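PDB 6G8Y: acetylated cis-Golgi protein, involved in ER-to-Golgi transport from Saccharomyces cerevisiae, which is the yeast relative of the Golgi stacking protein GRASP65 and probably acts through PDZ-mediated protein binding in vesicle transport between ER and Golgi. Local coordinates for residues Phe31-Val36 with Val74-Ala79. Numbering follows the deposited sequence.
Sequences FFDYIV and VNIWSA
At the start of the segment Val-74 makes a tight methyl contact: its CG1, anti to the backbone N, lies 3.3 Å from CD1 of Ile-35, closer than carbon atoms usually pack. Asn-75 joins through its backbone, the carbonyl O accepting Val-36 N in the carbonyl plane at 2.8 Å, while its side-chain ND2 hydrogen-bonds to OD1 of both Asp-40 and Asp-86. Ile-76 sits opposite Ile-35 in a non-hydrogen-bonded pair; the two side chains cross obliquely, Ile-35 CD1 meeting Ile-76 CG1 at 3.7 Å, and Ile-76 CG2 abuts Asp-33 CB, with Trp-20 packed against this same face. Trp-77 and Tyr-34 form the hydrogen-bonded pair: the bond from Trp-77 N to Tyr-34 O is nearly straight at 168°, the return bond from Tyr-34 N to Trp-77 O more bent at 149°. With CG anti to the backbone N (chi1 170°), the indole swings away toward Phe-84 and Leu-7, so that CB is what meets Val-36 CG1, at 3.5 Å. Ser-78 OG makes a weak, long approach to Asp-33 OD1 and shares a water with Phe-32 N; the carboxylate's stronger partner is Arg-85, in a salt bridge through OD2. Beyond the last bridge, Ala-79 N donates to Phe-32 O at 2.9 Å and its methyl lies at the edge of the Tyr-34 ring. Strongly twisted, this antiparallel pairing joins strands 33-38 and 71-78 within the antiparallel beta-sheet of a GRASP-family PDZ domain.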
ATOM      1  N   PHE A  31       6.783 -13.586   4.616  1.00 55.46           N
ATOM      2  CA  PHE A  31       5.861 -12.983   3.638  1.00 51.95           C
ATOM      3  C   PHE A  31       6.028 -11.472   3.704  1.00 49.04           C
ATOM      4  O   PHE A  31       6.037 -10.907   4.797  1.00 41.32           O
ATOM      5  CB  PHE A  31       4.400 -13.332   3.943  1.00 57.11           C
ATOM      6  CG  PHE A  31       4.039 -14.771   3.676  1.00 65.47           C
ATOM      7  CD1 PHE A  31       4.239 -15.335   2.414  1.00 65.28           C
ATOM      8  CD2 PHE A  31       3.467 -15.561   4.679  1.00 71.82           C
ATOM      9  CE1 PHE A  31       3.898 -16.660   2.163  1.00 70.32           C
ATOM     10  CE2 PHE A  31       3.120 -16.886   4.433  1.00 74.35           C
ATOM     11  CZ  PHE A  31       3.337 -17.436   3.173  1.00 73.28           C
ATOM     12  N   PHE A  32       6.149 -10.826   2.543  1.00 35.14           N
ATOM     13  CA  PHE A  32       6.405  -9.375   2.480  1.00 31.97           C
ATOM     14  C   PHE A  32       5.383  -8.702   1.581  1.00 23.63           C
ATOM     15  O   PHE A  32       5.565  -8.576   0.376  1.00 19.98           O
ATOM     16  CB  PHE A  32       7.834  -9.150   2.021  1.00 36.56           C
ATOM     17  CG  PHE A  32       8.824  -9.869   2.876  1.00 42.20           C
ATOM     18  CD1 PHE A  32       9.092  -9.414   4.158  1.00 41.63           C
ATOM     19  CD2 PHE A  32       9.426 -11.050   2.434  1.00 46.58           C
ATOM     20  CE1 PHE A  32       9.978 -10.097   4.978  1.00 52.63           C
ATOM     21  CE2 PHE A  32      10.320 -11.733   3.245  1.00 46.24           C
ATOM     22  CZ  PHE A  32      10.595 -11.259   4.518  1.00 46.91           C
ATOM     23  N   ASP A  33       4.283  -8.305   2.201  1.00 19.02           N
ATOM     24  CA  ASP A  33       3.078  -7.872   1.505  1.00 18.92           C
ATOM     25  C   ASP A  33       3.054  -6.343   1.515  1.00 17.96           C
ATOM     26  O   ASP A  33       2.716  -5.724   2.522  1.00 17.94           O
ATOM     27  CB  ASP A  33       1.841  -8.426   2.201  1.00 19.17           C
ATOM     28  CG  ASP A  33       1.638  -9.925   1.979  1.00 22.19           C
ATOM     29  OD1 ASP A  33       2.100 -10.462   0.960  1.00 26.69           O
ATOM     30  OD2 ASP A  33       0.967 -10.561   2.827  1.00 25.47           O
ATOM     31  N   TYR A  34       3.415  -5.740   0.388  1.00 15.69           N
ATOM     32  CA  TYR A  34       3.407  -4.282   0.269  1.00 14.94           C
ATOM     33  C   TYR A  34       2.010  -3.824  -0.124  1.00 13.69           C
ATOM     34  O   TYR A  34       1.355  -4.451  -0.956  1.00 15.19           O
ATOM     35  CB  TYR A  34       4.365  -3.828  -0.829  1.00 17.77           C
ATOM     36  CG  TYR A  34       5.792  -3.824  -0.410  1.00 21.41           C
ATOM     37  CD1 TYR A  34       6.295  -2.763   0.348  1.00 22.73           C
ATOM     38  CD2 TYR A  34       6.656  -4.837  -0.798  1.00 27.47           C
ATOM     39  CE1 TYR A  34       7.617  -2.712   0.719  1.00 30.38           C
ATOM     40  CE2 TYR A  34       7.997  -4.803  -0.417  1.00 33.75           C
ATOM     41  CZ  TYR A  34       8.465  -3.730   0.337  1.00 37.59           C
ATOM     42  OH  TYR A  34       9.779  -3.657   0.719  1.00 37.65           O
ATOM     43  N   ILE A  35       1.562  -2.717   0.475  1.00 13.53           N
ATOM     44  CA  ILE A  35       0.374  -2.034  -0.017  1.00 13.25           C
ATOM     45  C   ILE A  35       0.761  -1.232  -1.241  1.00 13.57           C
ATOM     46  O   ILE A  35       1.580  -0.320  -1.163  1.00 16.05           O
ATOM     47  CB  ILE A  35      -0.221  -1.055   1.011  1.00 15.45           C
ATOM     48  CG1 ILE A  35      -0.512  -1.735   2.334  1.00 19.61           C
ATOM     49  CG2 ILE A  35      -1.473  -0.409   0.454  1.00 15.42           C
ATOM     50  CD1 ILE A  35      -1.196  -3.043   2.182  1.00 18.76           C
ATOM     51  N   VAL A  36       0.151  -1.579  -2.366  1.00 12.96           N
ATOM     52  CA  VAL A  36       0.389  -0.870  -3.625  1.00 13.93           C
ATOM     53  C   VAL A  36      -0.779   0.011  -4.064  1.00 13.31           C
ATOM     54  O   VAL A  36      -0.623   0.876  -4.928  1.00 15.52           O
ATOM     55  CB  VAL A  36       0.840  -1.850  -4.736  1.00 15.94           C
ATOM     56  CG1 VAL A  36       2.185  -2.456  -4.356  1.00 17.65           C
ATOM     57  CG2 VAL A  36      -0.180  -2.934  -5.020  1.00 16.19           C
ATOM     58  N   VAL A  74      -7.855  -2.919  -0.040  1.00 12.18           N
ATOM     59  CA  VAL A  74      -6.419  -2.669   0.017  1.00 12.29           C
ATOM     60  C   VAL A  74      -5.778  -3.579  -1.021  1.00 11.99           C
ATOM     61  O   VAL A  74      -5.932  -4.810  -0.959  1.00 13.40           O
ATOM     62  CB  VAL A  74      -5.888  -2.993   1.429  1.00 14.72           C
ATOM     63  CG1 VAL A  74      -4.394  -2.744   1.543  1.00 15.97           C
ATOM     64  CG2 VAL A  74      -6.670  -2.165   2.451  1.00 16.45           C
ATOM     65  N   ASN A  75      -5.068  -2.982  -1.966  1.00 11.55           N
ATOM     66  CA  ASN A  75      -4.376  -3.714  -3.023  1.00 11.80           C
ATOM     67  C   ASN A  75      -2.981  -4.066  -2.587  1.00 11.63           C
ATOM     68  O   ASN A  75      -2.191  -3.170  -2.257  1.00 12.48           O
ATOM     69  CB  ASN A  75      -4.329  -2.906  -4.323  1.00 13.05           C
ATOM     70  CG  ASN A  75      -5.692  -2.380  -4.731  1.00 14.64           C
ATOM     71  OD1 ASN A  75      -5.919  -1.189  -4.698  1.00 15.08           O
ATOM     72  ND2 ASN A  75      -6.620  -3.280  -5.119  1.00 18.66           N
ATOM     73  N   ILE A  76      -2.663  -5.367  -2.621  1.00 12.89           N
ATOM     74  CA  ILE A  76      -1.397  -5.867  -2.122  1.00 14.48           C
ATOM     75  C   ILE A  76      -0.576  -6.477  -3.236  1.00 15.62           C
ATOM     76  O   ILE A  76      -1.125  -7.087  -4.142  1.00 17.58           O
ATOM     77  CB  ILE A  76      -1.657  -6.879  -0.999  1.00 16.53           C
ATOM     78  CG1 ILE A  76      -2.161  -6.085   0.230  1.00 20.69           C
ATOM     79  CG2 ILE A  76      -0.419  -7.699  -0.657  1.00 16.99           C
ATOM     80  CD1 ILE A  76      -2.612  -6.960   1.348  1.00 23.27           C
ATOM     81  N   TRP A  77       0.728  -6.282  -3.141  1.00 15.37           N
ATOM     82  CA  TRP A  77       1.740  -6.981  -3.950  0.57 18.37           C
ATOM     83  C   TRP A  77       2.565  -7.816  -2.987  1.00 18.41           C
ATOM     84  O   TRP A  77       3.197  -7.257  -2.091  1.00 16.55           O
ATOM     85  CB  TRP A  77       2.649  -5.955  -4.634  0.57 20.70           C
ATOM     86  CG  TRP A  77       3.894  -6.522  -5.325  0.57 24.16           C
ATOM     87  CD1 TRP A  77       5.189  -6.395  -4.909  0.57 23.47           C
ATOM     88  CD2 TRP A  77       3.934  -7.276  -6.542  0.57 24.87           C
ATOM     89  NE1 TRP A  77       6.037  -7.010  -5.797  0.57 25.06           N
ATOM     90  CE2 TRP A  77       5.296  -7.568  -6.804  0.57 26.03           C
ATOM     91  CE3 TRP A  77       2.957  -7.731  -7.442  0.57 25.35           C
ATOM     92  CZ2 TRP A  77       5.707  -8.299  -7.925  0.57 27.66           C
ATOM     93  CZ3 TRP A  77       3.371  -8.466  -8.561  0.57 28.46           C
ATOM     94  CH2 TRP A  77       4.737  -8.738  -8.786  0.57 29.42           C
ATOM     95  N   SER A  78       2.581  -9.126  -3.166  1.00 20.18           N
ATOM     96  CA  SER A  78       3.445  -9.986  -2.345  1.00 24.82           C
ATOM     97  C   SER A  78       4.823 -10.040  -2.997  1.00 26.59           C
ATOM     98  O   SER A  78       4.937 -10.509  -4.137  1.00 29.52           O
ATOM     99  CB  SER A  78       2.853 -11.390  -2.251  1.00 31.05           C
ATOM    100  OG  SER A  78       3.686 -12.218  -1.457  1.00 37.79           O
ATOM    101  N   ALA A  79       5.852  -9.574  -2.280  1.00 25.94           N
ATOM    102  CA  ALA A  79       7.201  -9.402  -2.839  1.00 31.88           C
ATOM    103  C   ALA A  79       7.821 -10.697  -3.332  1.00 38.23           C
ATOM    104  O   ALA A  79       8.390 -10.730  -4.432  1.00 46.48           O
ATOM    105  CB  ALA A  79       8.122  -8.735  -1.834  1.00 31.47           C
TER
HETATM  106  O   HOH W   1       6.065 -12.437  -0.159  1.00 29.25           O